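Local structure of carbohydrate kinase, FGGY (Novosphingobium aromaticivorans, 3H6E) at residues T8-L13 and K19-D24; V425-L430 and L437-E442; W156-F159 and R163-S166. The protein probably phosphorylates a sugar or related substrate, as an FGGY-family carbohydrate kinase. All coordinates share one frame; numbering follows the deposited sequence.

Interaction 1 pairs the first two strands of the chain and is mostly buried, with backbone hydrogen bonds along its length and a relay of side-chain bonds on one face. Interaction 2 lies on that same face: L430 packs on V10 and W23, and S426 OG makes a weak hydrogen bond to D12 OD2. It joins two irregular segments through van der Waals packing without a hydrogen bond, and runs from buried F427 to exposed R438. Interaction 3, partly buried and smaller, folds a helix end against its following loop. It meets interaction 1 through W156 and L13, while interactions 2 and 3 stay about 12 Å apart at their nearest atoms.

Interaction 1. Residues T8-L13 and K19-D24; sequences TIVIDL and KVSLWD
The carbonyl oxygen V10 O takes two donors from S21: S21 N at 3.0 Å, in the carbonyl plane, and S21 OG at 3.2 Å, tilted from that plane. S21 OG can reach back because chi1 (51°) sets it between the backbone N and the carbonyl carbon. S21 OG also accepts from W23 NE1 at 3.0 Å, the oxygen lying in the indole plane, which helps to hold the rotation of the ring beside V10 CG2. With an alanine in place of S21, W23 NE1 would probably lose this acceptor and V10 O one of its two donors, leaving the indole freer to turn.

The pairing is antiparallel, the strand axes running at 167°. D12 N to K19 O (2.7 Å) is its shortest bond and nearly straight, and W23 N reaches T8 O at the other end. On the opposite face from S21, I9 CG1 meets L22 CD1 (3.7 Å), and I11 CG2 lies alongside V20 CG2 (3.8 Å); L57, W56 and V60 of helix 50-63 cover this side.

A hairpin at the start of the chain, next to the sheet's edge strand 29-36, belongs to the actin-like ATPase fold, and in relatives its turn faces the ATP phosphates. The two faces thus differ in chemistry: apolar packing toward helix 50-63, and a donor-acceptor relay on the other that orients the indole.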
ATOM      1  N   THR A   8      15.519  -5.013 -18.512  1.00 45.58           N
ATOM      2  CA  THR A   8      14.800  -5.315 -17.279  1.00 42.85           C
ATOM      3  C   THR A   8      13.282  -5.266 -17.461  1.00 42.75           C
ATOM      4  O   THR A   8      12.764  -4.501 -18.277  1.00 44.76           O
ATOM      5  CB  THR A   8      15.208  -4.361 -16.156  1.00 42.72           C
ATOM      6  OG1 THR A   8      15.115  -3.013 -16.628  1.00 46.36           O
ATOM      7  CG2 THR A   8      16.640  -4.641 -15.725  1.00 42.42           C
ATOM      8  N   ILE A   9      12.576  -6.095 -16.699  1.00 40.45           N
ATOM      9  CA  ILE A   9      11.128  -6.206 -16.824  1.00 41.55           C
ATOM     10  C   ILE A   9      10.447  -6.338 -15.465  1.00 41.37           C
ATOM     11  O   ILE A   9      10.804  -7.195 -14.653  1.00 39.12           O
ATOM     12  CB  ILE A   9      10.731  -7.412 -17.692  1.00 39.87           C
ATOM     13  CG1 ILE A   9      11.281  -7.252 -19.113  1.00 43.05           C
ATOM     14  CG2 ILE A   9       9.217  -7.579 -17.707  1.00 38.95           C
ATOM     15  CD1 ILE A   9      11.223  -8.520 -19.952  1.00 42.70           C
ATOM     16  N   VAL A  10       9.460  -5.482 -15.223  1.00 40.39           N
ATOM     17  CA  VAL A  10       8.706  -5.529 -13.981  1.00 39.94           C
ATOM     18  C   VAL A  10       7.293  -6.045 -14.227  1.00 40.20           C
ATOM     19  O   VAL A  10       6.578  -5.534 -15.088  1.00 40.11           O
ATOM     20  CB  VAL A  10       8.617  -4.141 -13.327  1.00 41.86           C
ATOM     21  CG1 VAL A  10       7.987  -4.251 -11.949  1.00 39.59           C
ATOM     22  CG2 VAL A  10      10.000  -3.496 -13.246  1.00 39.45           C
ATOM     23  N   ILE A  11       6.896  -7.065 -13.473  1.00 39.52           N
ATOM     24  CA  ILE A  11       5.528  -7.567 -13.532  1.00 39.69           C
ATOM     25  C   ILE A  11       4.764  -7.136 -12.285  1.00 38.70           C
ATOM     26  O   ILE A  11       5.062  -7.586 -11.180  1.00 35.75           O
ATOM     27  CB  ILE A  11       5.486  -9.097 -13.678  1.00 36.89           C
ATOM     28  CG1 ILE A  11       6.727  -9.722 -13.045  1.00 37.58           C
ATOM     29  CG2 ILE A  11       5.418  -9.487 -15.139  1.00 40.79           C
ATOM     30  CD1 ILE A  11       6.983 -11.149 -13.488  1.00 39.96           C
ATOM     31  N   ASP A  12       3.791  -6.250 -12.468  1.00 38.00           N
ATOM     32  CA  ASP A  12       3.029  -5.709 -11.350  1.00 38.44           C
ATOM     33  C   ASP A  12       1.594  -6.202 -11.384  1.00 38.88           C
ATOM     34  O   ASP A  12       0.715  -5.557 -11.954  1.00 39.95           O
ATOM     35  CB  ASP A  12       3.057  -4.181 -11.362  1.00 40.53           C
ATOM     36  CG  ASP A  12       2.538  -3.582 -10.071  1.00 38.75           C
ATOM     37  OD1 ASP A  12       1.785  -4.273  -9.356  1.00 37.57           O
ATOM     38  OD2 ASP A  12       2.887  -2.422  -9.770  1.00 41.92           O
ATOM     39  N   LEU A  13       1.367  -7.348 -10.757  1.00 36.62           N
ATOM     40  CA  LEU A  13       0.055  -7.969 -10.750  1.00 38.11           C
ATOM     41  C   LEU A  13      -0.755  -7.515  -9.537  1.00 38.56           C
ATOM     42  O   LEU A  13      -0.952  -8.261  -8.577  1.00 33.33           O
ATOM     43  CB  LEU A  13       0.224  -9.485 -10.796  1.00 39.53           C
ATOM     44  CG  LEU A  13       1.176  -9.817 -11.952  1.00 39.16           C
ATOM     45  CD1 LEU A  13       1.940 -11.105 -11.728  1.00 37.58           C
ATOM     46  CD2 LEU A  13       0.436  -9.840 -13.283  1.00 37.30           C
ATOM     47  N   LYS A  19       0.150  -4.936 -14.686  1.00 42.87           N
ATOM     48  CA  LYS A  19       0.988  -4.191 -15.614  1.00 42.60           C
ATOM     49  C   LYS A  19       2.331  -4.876 -15.827  1.00 42.16           C
ATOM     50  O   LYS A  19       3.019  -5.226 -14.871  1.00 41.25           O
ATOM     51  CB  LYS A  19       1.229  -2.776 -15.084  1.00 44.05           C
ATOM     52  CG  LYS A  19       0.028  -2.154 -14.389  1.00 47.04           C
ATOM     53  CD  LYS A  19       0.281  -0.690 -14.051  1.00 50.19           C
ATOM     54  CE  LYS A  19      -1.005   0.018 -13.637  1.00 48.61           C
ATOM     55  NZ  LYS A  19      -0.825   1.494 -13.508  1.00 42.96           N
ATOM     56  N   VAL A  20       2.701  -5.064 -17.088  1.00 44.02           N
ATOM     57  CA  VAL A  20       4.037  -5.526 -17.426  1.00 41.86           C
ATOM     58  C   VAL A  20       4.788  -4.383 -18.095  1.00 44.55           C
ATOM     59  O   VAL A  20       4.253  -3.712 -18.978  1.00 45.15           O
ATOM     60  CB  VAL A  20       4.004  -6.752 -18.348  1.00 42.78           C
ATOM     61  CG1 VAL A  20       5.420  -7.231 -18.637  1.00 41.68           C
ATOM     62  CG2 VAL A  20       3.177  -7.864 -17.716  1.00 41.41           C
ATOM     63  N   SER A  21       6.027  -4.160 -17.669  1.00 41.59           N
ATOM     64  CA  SER A  21       6.765  -2.980 -18.098  1.00 43.57           C
ATOM     65  C   SER A  21       8.220  -3.264 -18.462  1.00 45.50           C
ATOM     66  O   SER A  21       8.898  -4.048 -17.800  1.00 43.59           O
ATOM     67  CB  SER A  21       6.700  -1.906 -17.013  1.00 44.99           C
ATOM     68  OG  SER A  21       7.064  -2.426 -15.746  1.00 45.55           O
ATOM     69  N   LEU A  22       8.693  -2.603 -19.516  1.00 48.07           N
ATOM     70  CA  LEU A  22      10.061  -2.770 -19.992  1.00 46.03           C
ATOM     71  C   LEU A  22      10.859  -1.489 -19.795  1.00 46.00           C
ATOM     72  O   LEU A  22      10.477  -0.433 -20.294  1.00 47.71           O
ATOM     73  CB  LEU A  22      10.058  -3.148 -21.471  1.00 49.68           C
ATOM     74  CG  LEU A  22      11.424  -3.348 -22.127  1.00 50.43           C
ATOM     75  CD1 LEU A  22      12.035  -4.684 -21.721  1.00 48.20           C
ATOM     76  CD2 LEU A  22      11.294  -3.249 -23.636  1.00 51.30           C
ATOM     77  N   TRP A  23      11.974  -1.587 -19.077  1.00 46.14           N
ATOM     78  CA  TRP A  23      12.772  -0.414 -18.735  1.00 47.48           C
ATOM     79  C   TRP A  23      14.212  -0.536 -19.226  1.00 47.53           C
ATOM     80  O   TRP A  23      14.685  -1.631 -19.530  1.00 47.59           O
ATOM     81  CB  TRP A  23      12.767  -0.195 -17.220  1.00 45.57           C
ATOM     82  CG  TRP A  23      11.395  -0.036 -16.637  1.00 45.88           C
ATOM     83  CD1 TRP A  23      10.420  -0.990 -16.559  1.00 41.91           C
ATOM     84  CD2 TRP A  23      10.848   1.147 -16.040  1.00 45.17           C
ATOM     85  NE1 TRP A  23       9.300  -0.470 -15.960  1.00 42.55           N
ATOM     86  CE2 TRP A  23       9.536   0.838 -15.629  1.00 43.24           C
ATOM     87  CE3 TRP A  23      11.340   2.437 -15.816  1.00 44.14           C
ATOM     88  CZ2 TRP A  23       8.711   1.770 -15.006  1.00 43.16           C
ATOM     89  CZ3 TRP A  23      10.518   3.362 -15.198  1.00 43.54           C
ATOM     90  CH2 TRP A  23       9.217   3.024 -14.801  1.00 42.31           C
ATOM     91  N   ASP A  24      14.907   0.595 -19.298  1.00 48.97           N
ATOM     92  CA  ASP A  24      16.323   0.594 -19.653  1.00 50.72           C
ATOM     93  C   ASP A  24      17.198   0.825 -18.423  1.00 49.26           C
ATOM     94  O   ASP A  24      16.709   1.221 -17.365  1.00 48.26           O
ATOM     95  CB  ASP A  24      16.626   1.623 -20.752  1.00 48.84           C
ATOM     96  CG  ASP A  24      16.340   3.052 -20.321  1.00 51.51           C
ATOM     97  OD1 ASP A  24      16.505   3.367 -19.124  1.00 50.91           O
ATOM     98  OD2 ASP A  24      15.959   3.865 -21.191  1.00 54.08           O
TER

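Interaction 2. Residues V425-L430 and L437-E442; sequences VSFGAL and LRPQGE
The phenyl ring of F427 presses its far end against the backbone of R438 and P439, and this is the tight part of the contact. F427 CZ comes within 3.2 Å of R438 O, while F427 CE2 approaches P439 CA to 3.4 Å; both partners lie oblique to the ring. The pyrrolidine ring adds to this, P439 CG standing 3.7 Å from F427 CE2. The phenyl ring gets there because CG is anti to the backbone N of F427 (chi1 167°), which extends the side chain across to the other segment. L437 O sits near the ring plane at its edge, a longer approach of 4.2 Å from F427 CZ.

Packing is looser three residues further along, where L430 and L437 cross obliquely with 4.1 Å between L430 CD2 and L437 CD2. Toward solvent the contact thins out: L437 is partly exposed, and the R438 side chain turns away from segment 425-430, its NH1 hydrogen-bonding G243 O. Beyond it, Q440 N is held by N423 OD1.

The two segments flank the short helix 430-433 on the way from strand 415-419 to the neighbouring antiparallel strand 443-445 of the second sheet. The other side of segment 425-430 leans on the first hairpin, with A429 on V10. No hydrogen bond crosses between the segments, so the fit rests on the F427 ring against backbone and proline, with aliphatic contact beside it, and depends on shape rather than on paired donors and acceptors.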
ATOM      1  N   VAL A 425       3.738   3.567 -11.632  1.00 41.21           N
ATOM      2  CA  VAL A 425       3.598   2.897 -10.347  1.00 42.10           C
ATOM      3  C   VAL A 425       4.646   1.800 -10.127  1.00 43.05           C
ATOM      4  O   VAL A 425       4.941   1.439  -8.985  1.00 44.62           O
ATOM      5  CB  VAL A 425       2.179   2.306 -10.190  1.00 42.06           C
ATOM      6  CG1 VAL A 425       2.071   0.972 -10.916  1.00 40.98           C
ATOM      7  CG2 VAL A 425       1.825   2.154  -8.722  1.00 46.15           C
ATOM      8  N   SER A 426       5.219   1.290 -11.215  1.00 42.57           N
ATOM      9  CA  SER A 426       6.128   0.142 -11.141  1.00 41.91           C
ATOM     10  C   SER A 426       7.615   0.500 -11.027  1.00 39.35           C
ATOM     11  O   SER A 426       8.464  -0.391 -10.934  1.00 37.25           O
ATOM     12  CB  SER A 426       5.915  -0.790 -12.345  1.00 41.91           C
ATOM     13  OG  SER A 426       4.630  -1.392 -12.326  1.00 41.29           O
ATOM     14  N   PHE A 427       7.938   1.790 -11.029  1.00 39.09           N
ATOM     15  CA  PHE A 427       9.341   2.199 -11.023  1.00 36.96           C
ATOM     16  C   PHE A 427      10.123   1.627  -9.846  1.00 36.98           C
ATOM     17  O   PHE A 427      11.227   1.108 -10.020  1.00 34.52           O
ATOM     18  CB  PHE A 427       9.493   3.721 -11.036  1.00 36.41           C
ATOM     19  CG  PHE A 427      10.889   4.181 -10.712  1.00 35.12           C
ATOM     20  CD1 PHE A 427      11.928   3.958 -11.601  1.00 34.91           C
ATOM     21  CD2 PHE A 427      11.166   4.813  -9.510  1.00 33.71           C
ATOM     22  CE1 PHE A 427      13.214   4.365 -11.305  1.00 33.95           C
ATOM     23  CE2 PHE A 427      12.451   5.224  -9.208  1.00 34.25           C
ATOM     24  CZ  PHE A 427      13.476   5.001 -10.109  1.00 33.36           C
ATOM     25  N   GLY A 428       9.549   1.735  -8.651  1.00 35.35           N
ATOM     26  CA  GLY A 428      10.230   1.350  -7.428  1.00 31.43           C
ATOM     27  C   GLY A 428      11.124   0.133  -7.542  1.00 30.78           C
ATOM     28  O   GLY A 428      12.259   0.146  -7.075  1.00 32.31           O
ATOM     29  N   ALA A 429      10.613  -0.921  -8.167  1.00 31.27           N
ATOM     30  CA  ALA A 429      11.332  -2.188  -8.263  1.00 31.61           C
ATOM     31  C   ALA A 429      12.726  -2.062  -8.884  1.00 33.60           C
ATOM     32  O   ALA A 429      13.641  -2.789  -8.512  1.00 33.84           O
ATOM     33  CB  ALA A 429      10.501  -3.206  -9.024  1.00 32.00           C
ATOM     34  N   LEU A 430      12.886  -1.150  -9.837  1.00 33.14           N
ATOM     35  CA  LEU A 430      14.192  -0.920 -10.448  1.00 32.14           C
ATOM     36  C   LEU A 430      15.267  -0.676  -9.395  1.00 33.78           C
ATOM     37  O   LEU A 430      16.402  -1.135  -9.530  1.00 34.85           O
ATOM     38  CB  LEU A 430      14.133   0.270 -11.405  1.00 33.88           C
ATOM     39  CG  LEU A 430      13.775  -0.010 -12.865  1.00 35.62           C
ATOM     40  CD1 LEU A 430      12.513  -0.846 -12.988  1.00 34.98           C
ATOM     41  CD2 LEU A 430      13.637   1.297 -13.627  1.00 39.37           C
ATOM     42  N   LEU A 437      19.659   4.485  -8.759  1.00 34.51           N
ATOM     43  CA  LEU A 437      18.673   4.990  -9.706  1.00 35.91           C
ATOM     44  C   LEU A 437      17.579   5.809  -9.011  1.00 37.46           C
ATOM     45  O   LEU A 437      17.098   5.437  -7.940  1.00 35.22           O
ATOM     46  CB  LEU A 437      18.054   3.816 -10.463  1.00 35.40           C
ATOM     47  CG  LEU A 437      17.590   4.028 -11.903  1.00 41.41           C
ATOM     48  CD1 LEU A 437      18.603   4.849 -12.704  1.00 41.47           C
ATOM     49  CD2 LEU A 437      17.325   2.676 -12.562  1.00 39.89           C
ATOM     50  N   ARG A 438      17.184   6.917  -9.631  1.00 38.54           N
ATOM     51  CA  ARG A 438      16.209   7.822  -9.030  1.00 36.95           C
ATOM     52  C   ARG A 438      14.940   7.964  -9.869  1.00 35.64           C
ATOM     53  O   ARG A 438      14.947   7.685 -11.066  1.00 36.68           O
ATOM     54  CB  ARG A 438      16.838   9.197  -8.788  1.00 35.70           C
ATOM     55  CG  ARG A 438      18.114   9.149  -7.973  1.00 34.00           C
ATOM     56  CD  ARG A 438      18.446  10.505  -7.382  1.00 34.69           C
ATOM     57  NE  ARG A 438      19.708  10.477  -6.648  1.00 38.15           N
ATOM     58  CZ  ARG A 438      19.809  10.410  -5.324  1.00 35.96           C
ATOM     59  NH1 ARG A 438      18.718  10.372  -4.567  1.00 36.00           N
ATOM     60  NH2 ARG A 438      21.007  10.390  -4.758  1.00 32.43           N
ATOM     61  N   PRO A 439      13.843   8.405  -9.233  1.00 35.77           N
ATOM     62  CA  PRO A 439      12.557   8.598  -9.915  1.00 36.43           C
ATOM     63  C   PRO A 439      12.611   9.749 -10.912  1.00 37.72           C
ATOM     64  O   PRO A 439      13.664  10.362 -11.097  1.00 37.36           O
ATOM     65  CB  PRO A 439      11.599   8.960  -8.767  1.00 34.90           C
ATOM     66  CG  PRO A 439      12.301   8.549  -7.514  1.00 33.92           C
ATOM     67  CD  PRO A 439      13.755   8.714  -7.797  1.00 34.30           C
ATOM     68  N   GLN A 440      11.483  10.036 -11.552  1.00 37.63           N
ATOM     69  CA  GLN A 440      11.390  11.183 -12.446  1.00 38.27           C
ATOM     70  C   GLN A 440      11.073  12.435 -11.644  1.00 37.23           C
ATOM     71  O   GLN A 440      10.416  12.369 -10.603  1.00 36.80           O
ATOM     72  CB  GLN A 440      10.324  10.959 -13.520  1.00 39.09           C
ATOM     73  CG  GLN A 440      10.782  10.078 -14.666  1.00 41.14           C
ATOM     74  CD  GLN A 440      11.917  10.705 -15.448  1.00 45.58           C
ATOM     75  OE1 GLN A 440      11.777  11.799 -15.997  1.00 45.30           O
ATOM     76  NE2 GLN A 440      13.049  10.011 -15.507  1.00 48.10           N
ATOM     77  N   GLY A 441      11.547  13.574 -12.130  1.00 35.25           N
ATOM     78  CA  GLY A 441      11.324  14.838 -11.460  1.00 32.94           C
ATOM     79  C   GLY A 441      12.127  14.964 -10.181  1.00 34.33           C
ATOM     80  O   GLY A 441      13.051  14.191  -9.922  1.00 32.78           O
ATOM     81  N   GLU A 442      11.772  15.959  -9.381  1.00 35.53           N
ATOM     82  CA  GLU A 442      12.408  16.184  -8.095  1.00 32.82           C
ATOM     83  C   GLU A 442      11.327  16.519  -7.088  1.00 31.22           C
ATOM     84  O   GLU A 442      10.182  16.764  -7.459  1.00 30.59           O
ATOM     85  CB  GLU A 442      13.403  17.340  -8.184  1.00 32.31           C
ATOM     86  CG  GLU A 442      14.598  17.068  -9.077  1.00 34.77           C
ATOM     87  CD  GLU A 442      15.452  18.303  -9.292  1.00 36.46           C
ATOM     88  OE1 GLU A 442      14.918  19.426  -9.167  1.00 37.54           O
ATOM     89  OE2 GLU A 442      16.656  18.149  -9.591  1.00 37.14           O
TER

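Interaction 3. Residues W156-F159 and R163-S166; sequences WAWF and RAVS
With CG anti to the backbone N (chi1 160°) and the indole turned by chi2 of 98°, W158 brings its five-membered ring edge-on to the peptide joining R163 to A164. W158 CD1 does the touching, 3.4 Å from A164 N, and both A164 N and R163 C lie in the indole plane at that edge. A164 CB adds an apolar contact, 3.9 Å from the same W158 CD1.

Closer to the main chain, W158 CB rests 3.3 Å from R163 O. W158 CA approaches that oxygen too, as a CA-H...O contact of 3.5 Å, bent to 123° at the hydrogen. No hydrogen bond links the two segments.

These contacts close a tight chain reversal: helix 152-159 ends, three residues intervene, and the chain runs back past the helix end toward strand 166-167, in the FGGY N-terminal domain. The A164 methyl group also touches L150 and A199, whereas R163 sets off away from the helix segment, and its NE hydrogen-bonds V208 O. V165 CG2 lies 3.8 Å above one face of the R163 guanidinium, toward the rim. Y155 meets the W158 indole.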
ATOM      1  N   TRP A 156       4.711 -15.501  -8.586  1.00 31.10           N
ATOM      2  CA  TRP A 156       5.041 -15.240  -9.970  1.00 32.84           C
ATOM      3  C   TRP A 156       6.525 -15.443 -10.232  1.00 32.75           C
ATOM      4  O   TRP A 156       6.923 -15.799 -11.338  1.00 35.70           O
ATOM      5  CB  TRP A 156       4.558 -13.843 -10.357  1.00 33.58           C
ATOM      6  CG  TRP A 156       3.074 -13.773 -10.281  1.00 34.72           C
ATOM      7  CD1 TRP A 156       2.325 -13.117  -9.347  1.00 32.30           C
ATOM      8  CD2 TRP A 156       2.146 -14.441 -11.144  1.00 36.81           C
ATOM      9  NE1 TRP A 156       0.987 -13.314  -9.593  1.00 33.26           N
ATOM     10  CE2 TRP A 156       0.851 -14.125 -10.691  1.00 36.02           C
ATOM     11  CE3 TRP A 156       2.286 -15.266 -12.265  1.00 36.68           C
ATOM     12  CZ2 TRP A 156      -0.299 -14.602 -11.321  1.00 36.80           C
ATOM     13  CZ3 TRP A 156       1.147 -15.741 -12.887  1.00 38.53           C
ATOM     14  CH2 TRP A 156      -0.129 -15.409 -12.413  1.00 37.85           C
ATOM     15  N   ALA A 157       7.336 -15.236  -9.201  1.00 31.62           N
ATOM     16  CA  ALA A 157       8.770 -15.486  -9.307  1.00 33.67           C
ATOM     17  C   ALA A 157       9.076 -16.986  -9.314  1.00 33.86           C
ATOM     18  O   ALA A 157      10.179 -17.393  -9.655  1.00 34.75           O
ATOM     19  CB  ALA A 157       9.531 -14.780  -8.189  1.00 28.66           C
ATOM     20  N   TRP A 158       8.094 -17.802  -8.940  1.00 34.18           N
ATOM     21  CA  TRP A 158       8.236 -19.257  -8.976  1.00 33.20           C
ATOM     22  C   TRP A 158       7.651 -19.779 -10.281  1.00 34.76           C
ATOM     23  O   TRP A 158       8.025 -20.847 -10.768  1.00 35.17           O
ATOM     24  CB  TRP A 158       7.524 -19.892  -7.779  1.00 31.49           C
ATOM     25  CG  TRP A 158       7.197 -21.349  -7.945  1.00 33.16           C
ATOM     26  CD1 TRP A 158       7.909 -22.410  -7.462  1.00 33.48           C
ATOM     27  CD2 TRP A 158       6.068 -21.904  -8.633  1.00 32.70           C
ATOM     28  NE1 TRP A 158       7.298 -23.591  -7.813  1.00 32.55           N
ATOM     29  CE2 TRP A 158       6.166 -23.309  -8.531  1.00 32.40           C
ATOM     30  CE3 TRP A 158       4.988 -21.351  -9.332  1.00 34.38           C
ATOM     31  CZ2 TRP A 158       5.222 -24.168  -9.097  1.00 32.05           C
ATOM     32  CZ3 TRP A 158       4.049 -22.210  -9.896  1.00 34.76           C
ATOM     33  CH2 TRP A 158       4.175 -23.602  -9.773  1.00 31.09           C
ATOM     34  N   PHE A 159       6.722 -19.006 -10.832  1.00 35.82           N
ATOM     35  CA  PHE A 159       6.104 -19.300 -12.117  1.00 36.98           C
ATOM     36  C   PHE A 159       7.161 -19.273 -13.216  1.00 36.57           C
ATOM     37  O   PHE A 159       7.085 -20.028 -14.180  1.00 35.35           O
ATOM     38  CB  PHE A 159       5.021 -18.256 -12.402  1.00 36.57           C
ATOM     39  CG  PHE A 159       4.207 -18.528 -13.633  1.00 37.80           C
ATOM     40  CD1 PHE A 159       3.069 -19.316 -13.566  1.00 38.61           C
ATOM     41  CD2 PHE A 159       4.566 -17.977 -14.853  1.00 38.31           C
ATOM     42  CE1 PHE A 159       2.313 -19.565 -14.698  1.00 39.45           C
ATOM     43  CE2 PHE A 159       3.816 -18.220 -15.989  1.00 40.66           C
ATOM     44  CZ  PHE A 159       2.685 -19.017 -15.911  1.00 42.42           C
ATOM     45  N   ARG A 163      11.570 -22.144  -8.436  1.00 32.42           N
ATOM     46  CA  ARG A 163      11.935 -22.058  -7.029  1.00 32.15           C
ATOM     47  C   ARG A 163      10.913 -21.269  -6.224  1.00 31.90           C
ATOM     48  O   ARG A 163      10.602 -20.119  -6.541  1.00 31.25           O
ATOM     49  CB  ARG A 163      13.331 -21.454  -6.845  1.00 33.58           C
ATOM     50  CG  ARG A 163      13.769 -21.393  -5.385  1.00 33.84           C
ATOM     51  CD  ARG A 163      15.281 -21.445  -5.239  1.00 33.07           C
ATOM     52  NE  ARG A 163      15.880 -20.122  -5.109  1.00 33.91           N
ATOM     53  CZ  ARG A 163      16.289 -19.594  -3.957  1.00 36.69           C
ATOM     54  NH1 ARG A 163      16.164 -20.275  -2.824  1.00 33.90           N
ATOM     55  NH2 ARG A 163      16.828 -18.382  -3.934  1.00 35.91           N
ATOM     56  N   ALA A 164      10.395 -21.903  -5.180  1.00 30.11           N
ATOM     57  CA  ALA A 164       9.478 -21.257  -4.258  1.00 30.64           C
ATOM     58  C   ALA A 164      10.249 -20.496  -3.185  1.00 30.72           C
ATOM     59  O   ALA A 164      11.214 -21.010  -2.610  1.00 29.77           O
ATOM     60  CB  ALA A 164       8.560 -22.287  -3.616  1.00 29.78           C
ATOM     61  N   VAL A 165       9.804 -19.275  -2.911  1.00 27.56           N
ATOM     62  CA  VAL A 165      10.424 -18.428  -1.903  1.00 26.95           C
ATOM     63  C   VAL A 165       9.371 -17.510  -1.285  1.00 26.76           C
ATOM     64  O   VAL A 165       8.309 -17.302  -1.865  1.00 28.24           O
ATOM     65  CB  VAL A 165      11.578 -17.599  -2.517  1.00 30.48           C
ATOM     66  CG1 VAL A 165      11.787 -16.300  -1.759  1.00 27.93           C
ATOM     67  CG2 VAL A 165      12.866 -18.419  -2.563  1.00 28.40           C
ATOM     68  N   SER A 166       9.650 -16.986  -0.098  1.00 26.25           N
ATOM     69  CA  SER A 166       8.786 -15.971   0.495  1.00 26.13           C
ATOM     70  C   SER A 166       9.540 -14.656   0.641  1.00 25.21           C
ATOM     71  O   SER A 166      10.769 -14.634   0.646  1.00 26.36           O
ATOM     72  CB  SER A 166       8.259 -16.432   1.856  1.00 25.60           C
ATOM     73  OG  SER A 166       7.377 -17.530   1.712  1.00 24.84           O
TER